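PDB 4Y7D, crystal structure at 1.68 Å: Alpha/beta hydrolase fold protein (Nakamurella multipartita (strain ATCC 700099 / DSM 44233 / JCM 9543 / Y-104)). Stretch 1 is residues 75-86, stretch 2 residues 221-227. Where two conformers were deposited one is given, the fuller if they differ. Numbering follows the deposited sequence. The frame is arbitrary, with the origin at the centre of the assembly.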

ATOM      1  N   PRO A  75      14.535   6.805  -8.965  1.00 23.79           N
ATOM      2  CA  PRO A  75      15.384   7.676  -8.180  1.00 24.29           C
ATOM      3  C   PRO A  75      14.604   8.578  -7.247  1.00 23.38           C
ATOM      4  O   PRO A  75      13.519   9.018  -7.550  1.00 21.92           O
ATOM      5  CB  PRO A  75      16.152   8.505  -9.222  1.00 26.48           C
ATOM      6  CG  PRO A  75      15.423   8.350 -10.480  1.00 26.36           C
ATOM      7  CD  PRO A  75      14.512   7.167 -10.384  1.00 24.70           C
ATOM      8  N   LEU A  76      15.183   8.865  -6.078  1.00 24.36           N
ATOM      9  CA  LEU A  76      14.546   9.783  -5.151  1.00 24.49           C
ATOM     10  C   LEU A  76      14.218  11.130  -5.788  1.00 24.14           C
ATOM     11  O   LEU A  76      13.150  11.722  -5.510  1.00 24.32           O
ATOM     12  CB  LEU A  76      15.460   9.937  -3.884  1.00 26.65           C
ATOM     13  CG  LEU A  76      14.819  10.671  -2.730  1.00 27.43           C
ATOM     14  CD1 LEU A  76      13.448  10.077  -2.340  1.00 27.48           C
ATOM     15  CD2 LEU A  76      15.761  10.694  -1.542  1.00 28.65           C
ATOM     16  N   GLY A  77      15.100  11.596  -6.674  1.00 24.72           N
ATOM     17  CA  GLY A  77      14.947  12.871  -7.334  1.00 26.15           C
ATOM     18  C   GLY A  77      13.700  13.003  -8.204  1.00 24.67           C
ATOM     19  O   GLY A  77      13.295  14.115  -8.553  1.00 25.86           O
ATOM     20  N   SER A  78      13.069  11.889  -8.544  1.00 23.07           N
ATOM     21  CA  SER A  78      11.817  11.937  -9.286  1.00 22.58           C
ATOM     22  C   SER A  78      10.629  12.432  -8.432  1.00 23.90           C
ATOM     23  O   SER A  78       9.542  12.726  -8.965  1.00 24.45           O
ATOM     24  CB  SER A  78      11.531  10.572  -9.886  1.00 21.05           C
ATOM     25  OG  SER A  78      12.431  10.337 -10.936  1.00 22.31           O
ATOM     26  N   GLY A  79      10.818  12.485  -7.103  1.00 23.43           N
ATOM     27  CA  GLY A  79       9.811  13.082  -6.242  1.00 23.20           C
ATOM     28  C   GLY A  79      10.041  12.762  -4.772  1.00 22.89           C
ATOM     29  O   GLY A  79       9.826  11.637  -4.331  1.00 22.69           O
ATOM     30  N   VAL A  80      10.498  13.762  -4.022  1.00 22.60           N
ATOM     31  CA  VAL A  80      10.713  13.587  -2.601  1.00 23.69           C
ATOM     32  C   VAL A  80       9.467  13.728  -1.739  1.00 22.53           C
ATOM     33  O   VAL A  80       9.136  12.838  -0.915  1.00 23.48           O
ATOM     34  CB  VAL A  80      11.819  14.603  -2.168  1.00 25.27           C
ATOM     35  CG1 VAL A  80      11.913  14.761  -0.674  1.00 27.31           C
ATOM     36  CG2 VAL A  80      13.151  14.196  -2.808  1.00 28.25           C
ATOM     37  N   THR A  81       8.711  14.814  -1.906  1.00 22.75           N
ATOM     38  CA  THR A  81       7.552  15.067  -1.073  1.00 21.69           C
ATOM     39  C   THR A  81       6.330  14.281  -1.561  1.00 21.34           C
ATOM     40  O   THR A  81       6.297  13.904  -2.743  1.00 20.27           O
ATOM     41  CB  THR A  81       7.155  16.566  -0.994  1.00 22.26           C
ATOM     42  OG1 THR A  81       6.636  17.010  -2.252  1.00 23.15           O
ATOM     43  CG2 THR A  81       8.335  17.433  -0.576  1.00 23.53           C
ATOM     44  N   PRO A  82       5.328  14.074  -0.678  1.00 20.53           N
ATOM     45  CA  PRO A  82       4.097  13.460  -1.155  1.00 20.75           C
ATOM     46  C   PRO A  82       3.516  14.195  -2.370  1.00 22.00           C
ATOM     47  O   PRO A  82       3.035  13.516  -3.334  1.00 20.07           O
ATOM     48  CB  PRO A  82       3.166  13.485   0.079  1.00 20.46           C
ATOM     49  CG  PRO A  82       4.142  13.393   1.210  1.00 20.58           C
ATOM     50  CD  PRO A  82       5.344  14.144   0.805  1.00 21.48           C
ATOM     51  N   ASP A  83       3.553  15.531  -2.334  1.00 22.48           N
ATOM     52  CA  ASP A  83       3.038  16.321  -3.448  0.60 23.31           C
ATOM     53  C   ASP A  83       3.835  16.124  -4.737  1.00 22.53           C
ATOM     54  O   ASP A  83       3.229  16.020  -5.825  1.00 21.44           O
ATOM     55  CB  ASP A  83       2.977  17.797  -3.110  0.60 25.66           C
ATOM     56  CG  ASP A  83       2.073  18.553  -4.044  0.60 27.85           C
ATOM     57  OD1 ASP A  83       0.823  18.342  -4.012  0.60 28.89           O
ATOM     58  OD2 ASP A  83       2.616  19.352  -4.809  0.60 27.42           O
ATOM     59  N   GLU A  84       5.163  16.040  -4.625  1.00 21.40           N
ATOM     60  CA  GLU A  84       6.002  15.721  -5.776  1.00 22.17           C
ATOM     61  C   GLU A  84       5.767  14.286  -6.317  1.00 21.23           C
ATOM     62  O   GLU A  84       5.835  14.057  -7.503  1.00 21.35           O
ATOM     63  CB  GLU A  84       7.469  15.910  -5.458  1.00 23.80           C
ATOM     64  CG  GLU A  84       7.778  17.373  -5.229  1.00 25.42           C
ATOM     65  CD  GLU A  84       9.129  17.651  -4.576  1.00 28.02           C
ATOM     66  OE1 GLU A  84       9.748  16.765  -3.980  1.00 26.31           O
ATOM     67  OE2 GLU A  84       9.551  18.793  -4.692  1.00 29.93           O
ATOM     68  N   GLN A  85       5.531  13.326  -5.422  1.00 20.28           N
ATOM     69  CA  GLN A  85       5.193  11.985  -5.869  1.00 19.25           C
ATOM     70  C   GLN A  85       3.863  11.969  -6.608  1.00 19.10           C
ATOM     71  O   GLN A  85       3.764  11.306  -7.641  1.00 19.41           O
ATOM     72  CB  GLN A  85       5.278  10.989  -4.700  1.00 19.05           C
ATOM     73  CG  GLN A  85       6.715  10.894  -4.218  1.00 19.02           C
ATOM     74  CD  GLN A  85       7.012   9.846  -3.174  1.00 19.72           C
ATOM     75  OE1 GLN A  85       6.143   9.049  -2.803  1.00 20.00           O
ATOM     76  NE2 GLN A  85       8.293   9.802  -2.730  1.00 20.59           N
ATOM     77  N   ALA A  86       2.856  12.699  -6.118  1.00 19.09           N
ATOM     78  CA  ALA A  86       1.603  12.872  -6.870  1.00 19.23           C
ATOM     79  C   ALA A  86       1.874  13.464  -8.273  1.00 19.78           C
ATOM     80  O   ALA A  86       1.292  13.004  -9.285  1.00 19.07           O
ATOM     81  CB  ALA A  86       0.663  13.765  -6.128  1.00 18.22           C
TER
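Stretch 2, residues 221-227: DNDMDQF

A helix can be joined to a loop far away in sequence by a well-aimed side-chain amide when the loop presents a backbone carbonyl toward it, and the packing of residues 221-227 on residues 75-86 is a compact example. Stretch 2 is helical throughout. Stretch 1 passes from a 3-10 segment (Leu76 to Ser78) through a short loop into a helix that starts at Pro82. The two helix axes make an angle of 119° between their N-to-C directions and approach no closer than 11.9 Å, and the close contacts come from Leu76, the loop and the first turn of the helix. Asn222 lies opposite Val80 (CA to CA 7.0 Å) and, one turn later, Gln226 lies opposite Thr81 (CA to CA 6.4 Å).

The polar anchor is a single direct hydrogen bond: Asn222 ND2 donates to Val80 O at 2.9 Å, nearly linear at 171°. The loop is itself held by bonds within stretch 1. Gln85 NE2 donates to Gly79 O (2.9 Å), Thr81 N donates to Glu84 OE1 (3.0 Å), and Thr81 OG1 caps the helix by accepting from Glu84 N (3.0 Å).

Van der Waals contacts extend the join beyond this bond. Leu76 CD1 reaches Asn222 ND2 at 3.6 Å, while Val80 CG1 lies 3.3 Å from Asn222 OD1. Gln226, with chi1 and chi2 both m, sets its OE1 3.6 Å from both Thr81 CG2 and Pro82 CD, and its CG 3.6 Å from Val80 O.

Two waters add indirect links. Water 2 accepts from Gln85 NE2 (2.9 Å) and Asn222 ND2 (3.0 Å), linking two amides whose nitrogens, Gln85 NE2 and Asn222 ND2, stand 3.9 Å apart. Water 1 donates to Asp223 OD1 at 2.9 Å and only weakly to Val80 O at 3.5 Å.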

ATOM      1  N   ASP A 221      13.637   5.960   4.420  1.00 22.91           N
ATOM      2  CA  ASP A 221      14.105   7.104   5.226  1.00 23.89           C
ATOM      3  C   ASP A 221      13.420   8.411   4.779  1.00 23.35           C
ATOM      4  O   ASP A 221      12.976   9.229   5.583  1.00 22.74           O
ATOM      5  CB  ASP A 221      15.618   7.260   5.049  1.00 26.55           C
ATOM      6  CG  ASP A 221      16.408   6.196   5.795  1.00 28.72           C
ATOM      7  OD1 ASP A 221      15.812   5.483   6.626  1.00 29.18           O
ATOM      8  OD2 ASP A 221      17.629   6.107   5.585  1.00 31.94           O
ATOM      9  N   ASN A 222      13.271   8.563   3.465  1.00 22.50           N
ATOM     10  CA  ASN A 222      12.565   9.715   2.929  1.00 22.84           C
ATOM     11  C   ASN A 222      11.090   9.757   3.398  1.00 21.75           C
ATOM     12  O   ASN A 222      10.568  10.790   3.824  1.00 22.20           O
ATOM     13  CB  ASN A 222      12.592   9.696   1.401  1.00 22.50           C
ATOM     14  CG  ASN A 222      11.886  10.900   0.834  1.00 22.36           C
ATOM     15  OD1 ASN A 222      12.276  12.013   1.139  1.00 23.31           O
ATOM     16  ND2 ASN A 222      10.854  10.708   0.067  1.00 20.43           N
ATOM     17  N   ASP A 223      10.426   8.621   3.333  1.00 21.09           N
ATOM     18  CA  ASP A 223       9.008   8.544   3.759  1.00 20.68           C
ATOM     19  C   ASP A 223       8.901   8.889   5.261  1.00 21.15           C
ATOM     20  O   ASP A 223       8.029   9.654   5.696  1.00 20.69           O
ATOM     21  CB  ASP A 223       8.419   7.156   3.542  1.00 21.23           C
ATOM     22  CG  ASP A 223       8.152   6.795   2.109  1.00 21.42           C
ATOM     23  OD1 ASP A 223       8.175   7.664   1.206  1.00 21.32           O
ATOM     24  OD2 ASP A 223       7.900   5.571   1.880  1.00 20.40           O
HETATM   25  N   MSE A 224       9.800   8.345   6.054  1.00 21.43           N
HETATM   26  CA  MSE A 224       9.716   8.611   7.514  1.00 24.62           C
HETATM   27  C   MSE A 224       9.925  10.085   7.772  1.00 25.94           C
HETATM   28  O   MSE A 224       9.271  10.699   8.631  1.00 26.47           O
HETATM   29  CB  MSE A 224      10.710   7.733   8.306  1.00 26.18           C
HETATM   30  CG  MSE A 224      10.343   6.252   8.160  1.00 27.24           C
HETATM   31 SE   MSE A 224       8.558   5.608   8.758  0.65 33.02          SE
HETATM   32  CE  MSE A 224       7.542   5.549   7.095  1.00 29.43           C
ATOM     33  N   ASP A 225      10.852  10.701   7.062  1.00 26.34           N
ATOM     34  CA  ASP A 225      11.095  12.102   7.239  1.00 28.85           C
ATOM     35  C   ASP A 225       9.909  12.960   6.752  1.00 27.34           C
ATOM     36  O   ASP A 225       9.462  13.900   7.446  1.00 27.14           O
ATOM     37  CB  ASP A 225      12.370  12.511   6.516  1.00 31.07           C
ATOM     38  CG  ASP A 225      12.562  13.974   6.522  1.00 34.41           C
ATOM     39  OD1 ASP A 225      12.529  14.561   7.594  1.00 39.73           O
ATOM     40  OD2 ASP A 225      12.763  14.567   5.459  1.00 40.59           O
ATOM     41  N   GLN A 226       9.360  12.612   5.587  1.00 25.24           N
ATOM     42  CA  GLN A 226       8.288  13.400   5.028  1.00 23.92           C
ATOM     43  C   GLN A 226       7.003  13.249   5.819  1.00 23.27           C
ATOM     44  O   GLN A 226       6.278  14.216   5.999  1.00 23.52           O
ATOM     45  CB  GLN A 226       8.027  12.979   3.574  1.00 24.10           C
ATOM     46  CG  GLN A 226       9.111  13.437   2.594  1.00 25.97           C
ATOM     47  CD  GLN A 226       9.206  14.935   2.560  1.00 26.86           C
ATOM     48  OE1 GLN A 226       8.200  15.604   2.487  1.00 28.90           O
ATOM     49  NE2 GLN A 226      10.378  15.463   2.670  1.00 31.24           N
ATOM     50  N   PHE A 227       6.686  12.036   6.263  1.00 22.90           N
ATOM     51  CA  PHE A 227       5.411  11.846   6.965  1.00 22.11           C
ATOM     52  C   PHE A 227       5.398  12.596   8.287  1.00 22.25           C
ATOM     53  O   PHE A 227       4.338  13.045   8.725  1.00 22.17           O
ATOM     54  CB  PHE A 227       5.086  10.366   7.223  1.00 22.73           C
ATOM     55  CG  PHE A 227       4.973   9.513   5.983  1.00 22.84           C
ATOM     56  CD1 PHE A 227       4.970  10.061   4.724  1.00 23.45           C
ATOM     57  CD2 PHE A 227       4.854   8.164   6.107  1.00 23.75           C
ATOM     58  CE1 PHE A 227       4.858   9.262   3.595  1.00 22.97           C
ATOM     59  CE2 PHE A 227       4.778   7.350   4.991  1.00 23.88           C
ATOM     60  CZ  PHE A 227       4.790   7.913   3.744  1.00 23.07           C
TER
HETATM   61  O   HOH W   1       7.361  10.383   0.836  1.00 22.46           O
HETATM   62  O   HOH W   2       9.896   8.090  -0.960  1.00 21.96           O